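Immunoreactive 84kD antigen PG93 (Porphyromonas gingivalis, PDB 5M11) is an essential cell-surface component of the type-IX secretion system, built largely of beta-propeller blades and carrying bound zinc and calcium ions. Local coordinates at residues A[191-196]-A[206-211]. Residues are numbered along the deposited sequence; the frame is centred on the assembly and turned at random.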
ATOM      1  N   LEU A 191      32.688  14.951 -27.925  1.00 67.00           N
ATOM      2  CA  LEU A 191      32.085  15.269 -26.629  1.00 65.34           C
ATOM      3  C   LEU A 191      32.328  14.103 -25.670  1.00 70.73           C
ATOM      4  O   LEU A 191      32.486  12.982 -26.154  1.00 70.26           O
ATOM      5  CB  LEU A 191      30.584  15.685 -26.676  1.00 62.33           C
ATOM      6  CG  LEU A 191      29.520  14.751 -27.231  1.00 65.10           C
ATOM      7  CD1 LEU A 191      29.185  13.663 -26.267  1.00 65.43           C
ATOM      8  CD2 LEU A 191      28.225  15.489 -27.414  1.00 64.97           C
ATOM      9  N   PRO A 192      32.384  14.313 -24.325  1.00 69.55           N
ATOM     10  CA  PRO A 192      32.590  13.154 -23.424  1.00 70.55           C
ATOM     11  C   PRO A 192      31.312  12.294 -23.341  1.00 72.10           C
ATOM     12  O   PRO A 192      30.446  12.529 -22.496  1.00 70.93           O
ATOM     13  CB  PRO A 192      32.963  13.807 -22.091  1.00 74.09           C
ATOM     14  CG  PRO A 192      32.288  15.155 -22.138  1.00 76.86           C
ATOM     15  CD  PRO A 192      32.260  15.582 -23.567  1.00 70.93           C
ATOM     16  N   MET A 193      31.198  11.295 -24.238  1.00 68.14           N
ATOM     17  CA  MET A 193      30.034  10.408 -24.352  1.00 66.30           C
ATOM     18  C   MET A 193      29.761   9.626 -23.056  1.00 68.66           C
ATOM     19  O   MET A 193      28.598   9.299 -22.789  1.00 68.53           O
ATOM     20  CB  MET A 193      30.180   9.456 -25.547  1.00 69.25           C
ATOM     21  CG  MET A 193      28.860   8.895 -26.057  1.00 72.74           C
ATOM     22  SD  MET A 193      27.622  10.115 -26.626  1.00 76.83           S
ATOM     23  CE  MET A 193      28.334  10.570 -28.174  1.00 74.63           C
ATOM     24  N   GLY A 194      30.803   9.389 -22.250  1.00 63.66           N
ATOM     25  CA  GLY A 194      30.680   8.704 -20.964  1.00 62.95           C
ATOM     26  C   GLY A 194      29.975   9.522 -19.888  1.00 61.22           C
ATOM     27  O   GLY A 194      29.533   8.971 -18.870  1.00 59.31           O
ATOM     28  N   SER A 195      29.858  10.852 -20.118  1.00 54.36           N
ATOM     29  CA  SER A 195      29.204  11.796 -19.215  1.00 53.37           C
ATOM     30  C   SER A 195      27.762  12.094 -19.645  1.00 55.59           C
ATOM     31  O   SER A 195      27.059  12.791 -18.908  1.00 55.86           O
ATOM     32  CB  SER A 195      29.992  13.099 -19.147  1.00 55.89           C
ATOM     33  OG  SER A 195      31.318  12.860 -18.708  1.00 65.33           O
ATOM     34  N   VAL A 196      27.318  11.581 -20.827  1.00 49.19           N
ATOM     35  CA  VAL A 196      25.981  11.861 -21.360  1.00 46.31           C
ATOM     36  C   VAL A 196      24.958  11.091 -20.535  1.00 50.97           C
ATOM     37  O   VAL A 196      25.046   9.864 -20.458  1.00 52.34           O
ATOM     38  CB  VAL A 196      25.825  11.582 -22.884  1.00 47.74           C
ATOM     39  CG1 VAL A 196      24.400  11.874 -23.357  1.00 45.61           C
ATOM     40  CG2 VAL A 196      26.838  12.362 -23.719  1.00 47.52           C
ATOM     41  N   ILE A 206      20.021  16.875 -32.703  1.00 38.55           N
ATOM     42  CA  ILE A 206      20.077  15.902 -31.621  1.00 38.47           C
ATOM     43  C   ILE A 206      20.793  16.603 -30.462  1.00 46.10           C
ATOM     44  O   ILE A 206      21.868  17.161 -30.676  1.00 48.58           O
ATOM     45  CB  ILE A 206      20.745  14.546 -32.070  1.00 41.10           C
ATOM     46  CG1 ILE A 206      21.157  13.665 -30.890  1.00 41.13           C
ATOM     47  CG2 ILE A 206      21.913  14.697 -33.036  1.00 42.00           C
ATOM     48  CD1 ILE A 206      20.146  12.632 -30.534  1.00 51.48           C
ATOM     49  N   CYS A 207      20.189  16.643 -29.269  1.00 44.23           N
ATOM     50  CA  CYS A 207      20.826  17.277 -28.105  1.00 46.95           C
ATOM     51  C   CYS A 207      21.300  16.240 -27.103  1.00 44.92           C
ATOM     52  O   CYS A 207      20.580  15.265 -26.820  1.00 41.05           O
ATOM     53  CB  CYS A 207      19.922  18.304 -27.432  1.00 50.29           C
ATOM     54  SG  CYS A 207      19.496  19.716 -28.481  1.00 56.27           S
ATOM     55  N   PHE A 208      22.507  16.495 -26.552  1.00 38.86           N
ATOM     56  CA  PHE A 208      23.189  15.652 -25.580  1.00 37.75           C
ATOM     57  C   PHE A 208      23.436  16.385 -24.289  1.00 41.96           C
ATOM     58  O   PHE A 208      24.217  17.335 -24.245  1.00 41.71           O
ATOM     59  CB  PHE A 208      24.525  15.135 -26.113  1.00 39.33           C
ATOM     60  CG  PHE A 208      24.504  14.475 -27.466  1.00 39.42           C
ATOM     61  CD1 PHE A 208      24.352  13.100 -27.580  1.00 40.62           C
ATOM     62  CD2 PHE A 208      24.759  15.210 -28.617  1.00 41.76           C
ATOM     63  CE1 PHE A 208      24.413  12.474 -28.822  1.00 41.11           C
ATOM     64  CE2 PHE A 208      24.828  14.580 -29.863  1.00 44.94           C
ATOM     65  CZ  PHE A 208      24.656  13.213 -29.958  1.00 41.78           C
ATOM     66  N   LEU A 209      22.796  15.902 -23.230  1.00 39.49           N
ATOM     67  CA  LEU A 209      22.930  16.433 -21.887  1.00 41.98           C
ATOM     68  C   LEU A 209      23.973  15.652 -21.145  1.00 49.57           C
ATOM     69  O   LEU A 209      23.899  14.418 -21.089  1.00 49.65           O
ATOM     70  CB  LEU A 209      21.598  16.398 -21.114  1.00 41.61           C
ATOM     71  CG  LEU A 209      21.647  16.725 -19.632  1.00 46.65           C
ATOM     72  CD1 LEU A 209      22.101  18.169 -19.384  1.00 47.20           C
ATOM     73  CD2 LEU A 209      20.301  16.467 -19.017  1.00 50.64           C
ATOM     74  N   LEU A 210      24.915  16.392 -20.537  1.00 46.85           N
ATOM     75  CA  LEU A 210      26.017  15.865 -19.765  1.00 47.46           C
ATOM     76  C   LEU A 210      25.704  15.991 -18.300  1.00 55.85           C
ATOM     77  O   LEU A 210      24.983  16.909 -17.895  1.00 57.28           O
ATOM     78  CB  LEU A 210      27.290  16.650 -20.113  1.00 48.07           C
ATOM     79  CG  LEU A 210      28.138  16.222 -21.315  1.00 50.41           C
ATOM     80  CD1 LEU A 210      27.320  15.965 -22.538  1.00 47.08           C
ATOM     81  CD2 LEU A 210      29.123  17.290 -21.646  1.00 53.25           C
ATOM     82  N   ALA A 211      26.273  15.081 -17.493  1.00 54.28           N
ATOM     83  CA  ALA A 211      26.145  15.046 -16.036  1.00 54.97           C
ATOM     84  C   ALA A 211      26.521  16.380 -15.409  1.00 59.95           C
ATOM     85  O   ALA A 211      25.844  16.793 -14.471  1.00 61.14           O
ATOM     86  CB  ALA A 211      27.009  13.938 -15.462  1.00 56.72           C
TER
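Residues 191-195 belong to the loop between strands 185-187 and 196-202, with an inverse gamma turn centred on P192 and a 3-10 turn at 193-195; V196 opens the latter strand. The loop between two propeller blades thus meets the end of strand 205-210, the second of its blade, where V196 and L210 form an antiparallel, non-hydrogen-bonded pair. Beyond this pair A211 N donates a fairly straight hydrogen bond, 2.8 Å to S195 O and 153° at the hydrogen, in the carbonyl plane.

F208 carries much of the side-chain contact. With its CG anti to the carbonyl carbon (chi1 -51°), it turns its ring to L191 and M193. L191, its CG in the crowded position between N and carbonyl carbon (chi1 60°), crosses the phenylalanine at about a right angle and places CD2 3.7 Å from F208 CD2. M193 SD approaches obliquely, 5.2 Å from the F208 ring centroid, in a Met-aromatic contact, while V196 CG1 lies at the ring edge. L210 CD2 meets P192 CG at 3.8 Å, and its CD1 meets V196 CG2.

S195 O thus takes one N-H and the L210 CA-H, L209 O receives the V196 CA-H, and the remaining packing is apolar.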